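Long-range contact in minor fimbrium anchoring subunit Mfa2 (Porphyromonas gingivalis, PDB 5NFI), which holds the minor (Mfa1) fimbriae in the outer membrane as their anchoring subunit and regulates fimbrial length: residues H209-S214 / F225-V230. Numbering follows the deposited sequence.
Sequences HENTLS and FRTDLV
Strands 211-214 and 225-228 belong to the β hairpin 211-217/222-228, which joins strand 159-165 in this β-sheet protein of the fimbrillin superfamily. Their axes approach to 4.7 Å, with 154° between their directions. Leu-213 and Thr-227 form the hydrogen-bonded pair: Leu-213 N to Thr-227 O and Thr-227 N to Leu-213 O are both 2.9 Å. Thr-212/Asp-228 and Ser-214/Arg-226 flank it as non-hydrogen-bonded pairs, CA-CA 4.6 and 4.3 Å. Past the last bridge one backbone bond remains, Leu-229 N to Asn-211 O at 2.7 Å.

Asp-228 (chi1 t) is the N-cap of the helix from Leu-229. Its short side chain brings OD1 to Asn-211 N at 3.0 Å, while OD2 caps Gly-231 N. The CA-to-CB bond of Asn-211 (chi1 m) points toward 225-230; Asn-211 ND2 donates to a water at 2.6 Å and to Glu-206 O, OD1 accepts from Ser-165 OG, and Asn-211 CG lies 3.6 Å from Val-230 CG2.

On the face of Thr-212, Arg-226 (t, t, m) lays its flat guanidinium over the Thr-212 CG2 methyl; Glu-210 OE1 is 4.4 Å from Arg-226 NH2, beyond a salt bridge. On the opposite face, shared with Thr-227, Leu-213 (t, p) meets Leu-229 (t, p) from the helix start, CB-CB 4.5 Å. These leucines and Phe-225 suit an apolar interior with Ile-161, Ile-252, Leu-254 and Val-268. One carboxylate thus ties the strands together and caps the helix.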
loop_
_atom_site.group_PDB
_atom_site.type_symbol
_atom_site.label_atom_id
_atom_site.label_comp_id
_atom_site.label_asym_id
_atom_site.label_seq_id
_atom_site.Cartn_x
_atom_site.Cartn_y
_atom_site.Cartn_z
ATOM N N HIS A 209 0.816 1.148 13.521
ATOM C CA HIS A 209 1.739 2.273 13.409
ATOM C C HIS A 209 0.927 3.504 13.048
ATOM O O HIS A 209 -0.284 3.416 12.830
ATOM C CB HIS A 209 2.805 2.005 12.350
ATOM C CG HIS A 209 2.242 1.463 11.074
ATOM N ND1 HIS A 209 2.276 0.122 10.756
ATOM C CD2 HIS A 209 1.581 2.074 10.062
ATOM C CE1 HIS A 209 1.677 -0.065 9.593
ATOM N NE2 HIS A 209 1.245 1.104 9.153
ATOM N N GLU A 210 1.594 4.646 12.962
ATOM C CA GLU A 210 0.893 5.909 12.817
ATOM C C GLU A 210 0.185 6.003 11.480
ATOM O O GLU A 210 0.752 5.664 10.448
ATOM C CB GLU A 210 1.865 7.073 12.979
ATOM C CG GLU A 210 1.225 8.437 12.881
ATOM C CD GLU A 210 2.190 9.535 13.253
ATOM O OE1 GLU A 210 2.145 10.626 12.631
ATOM O OE2 GLU A 210 3.014 9.290 14.164
ATOM N N ASN A 211 -1.066 6.442 11.509
ATOM C CA ASN A 211 -1.800 6.733 10.292
ATOM C C ASN A 211 -2.642 7.964 10.541
ATOM O O ASN A 211 -3.861 7.883 10.614
ATOM C CB ASN A 211 -2.685 5.552 9.868
ATOM C CG ASN A 211 -1.878 4.307 9.502
ATOM O OD1 ASN A 211 -1.373 4.186 8.385
ATOM N ND2 ASN A 211 -1.766 3.375 10.445
ATOM N N THR A 212 -1.968 9.101 10.671
ATOM C CA THR A 212 -2.565 10.331 11.147
ATOM C C THR A 212 -3.102 11.234 10.050
ATOM O O THR A 212 -2.348 11.755 9.235
ATOM C CB THR A 212 -1.546 11.121 11.967
ATOM O OG1 THR A 212 -1.161 10.338 13.102
ATOM C CG2 THR A 212 -2.149 12.435 12.438
ATOM N N LEU A 213 -4.418 11.412 10.040
ATOM C CA LEU A 213 -5.063 12.423 9.212
ATOM C C LEU A 213 -5.168 13.677 10.063
ATOM O O LEU A 213 -5.505 13.585 11.246
ATOM C CB LEU A 213 -6.437 11.960 8.741
ATOM C CG LEU A 213 -7.184 12.951 7.850
ATOM C CD1 LEU A 213 -6.454 13.102 6.531
ATOM C CD2 LEU A 213 -8.634 12.513 7.636
ATOM N N SER A 214 -4.854 14.840 9.495
ATOM C CA SER A 214 -4.859 16.055 10.301
ATOM C C SER A 214 -5.205 17.304 9.509
ATOM O O SER A 214 -4.972 17.362 8.296
ATOM C CB SER A 214 -3.514 16.261 10.942
ATOM O OG SER A 214 -2.735 17.063 10.085
ATOM N N PHE A 225 -7.305 19.837 14.023
ATOM C CA PHE A 225 -7.813 18.462 14.034
ATOM C C PHE A 225 -6.735 17.396 13.798
ATOM O O PHE A 225 -5.815 17.579 12.998
ATOM C CB PHE A 225 -8.920 18.325 12.996
ATOM C CG PHE A 225 -9.466 16.935 12.867
ATOM C CD1 PHE A 225 -10.378 16.447 13.783
ATOM C CD2 PHE A 225 -9.080 16.111 11.814
ATOM C CE1 PHE A 225 -10.897 15.172 13.667
ATOM C CE2 PHE A 225 -9.601 14.825 11.694
ATOM C CZ PHE A 225 -10.515 14.361 12.623
ATOM N N ARG A 226 -6.864 16.276 14.504
ATOM C CA ARG A 226 -5.961 15.139 14.350
ATOM C C ARG A 226 -6.655 13.832 14.740
ATOM O O ARG A 226 -7.224 13.730 15.822
ATOM C CB ARG A 226 -4.699 15.344 15.192
ATOM C CG ARG A 226 -4.045 14.052 15.662
ATOM C CD ARG A 226 -2.761 14.309 16.435
ATOM N NE ARG A 226 -1.663 14.676 15.541
ATOM C CZ ARG A 226 -0.696 13.846 15.148
ATOM N NH1 ARG A 226 -0.682 12.584 15.576
ATOM N NH2 ARG A 226 0.261 14.275 14.328
ATOM N N THR A 227 -6.622 12.836 13.858
ATOM C CA THR A 227 -7.132 11.498 14.206
ATOM C C THR A 227 -6.378 10.365 13.499
ATOM O O THR A 227 -5.821 10.552 12.409
ATOM C CB THR A 227 -8.630 11.341 13.868
ATOM O OG1 THR A 227 -9.086 10.068 14.328
ATOM C CG2 THR A 227 -8.867 11.418 12.374
ATOM N N ASP A 228 -6.359 9.185 14.104
ATOM C CA ASP A 228 -5.814 8.049 13.380
ATOM C C ASP A 228 -6.838 7.499 12.402
ATOM O O ASP A 228 -7.847 6.915 12.811
ATOM C CB ASP A 228 -5.363 6.937 14.314
ATOM C CG ASP A 228 -4.588 5.870 13.585
ATOM O OD1 ASP A 228 -3.346 6.004 13.486
ATOM O OD2 ASP A 228 -5.222 4.921 13.072
ATOM N N LEU A 229 -6.555 7.682 11.116
ATOM C CA LEU A 229 -7.415 7.239 10.026
ATOM C C LEU A 229 -7.810 5.769 10.100
ATOM O O LEU A 229 -8.983 5.421 9.935
ATOM C CB LEU A 229 -6.724 7.502 8.697
ATOM C CG LEU A 229 -7.612 7.366 7.465
ATOM C CD1 LEU A 229 -8.976 7.993 7.744
ATOM C CD2 LEU A 229 -6.947 8.032 6.263
ATOM N N VAL A 230 -6.839 4.904 10.353
ATOM C CA VAL A 230 -7.135 3.490 10.407
ATOM C C VAL A 230 -8.025 3.190 11.613
ATOM O O VAL A 230 -9.027 2.469 11.490
ATOM C CB VAL A 230 -5.845 2.645 10.449
ATOM C CG1 VAL A 230 -6.158 1.191 10.781
ATOM C CG2 VAL A 230 -5.127 2.739 9.118
HETATM O O HOH W 1 -2.973 3.299 12.756
#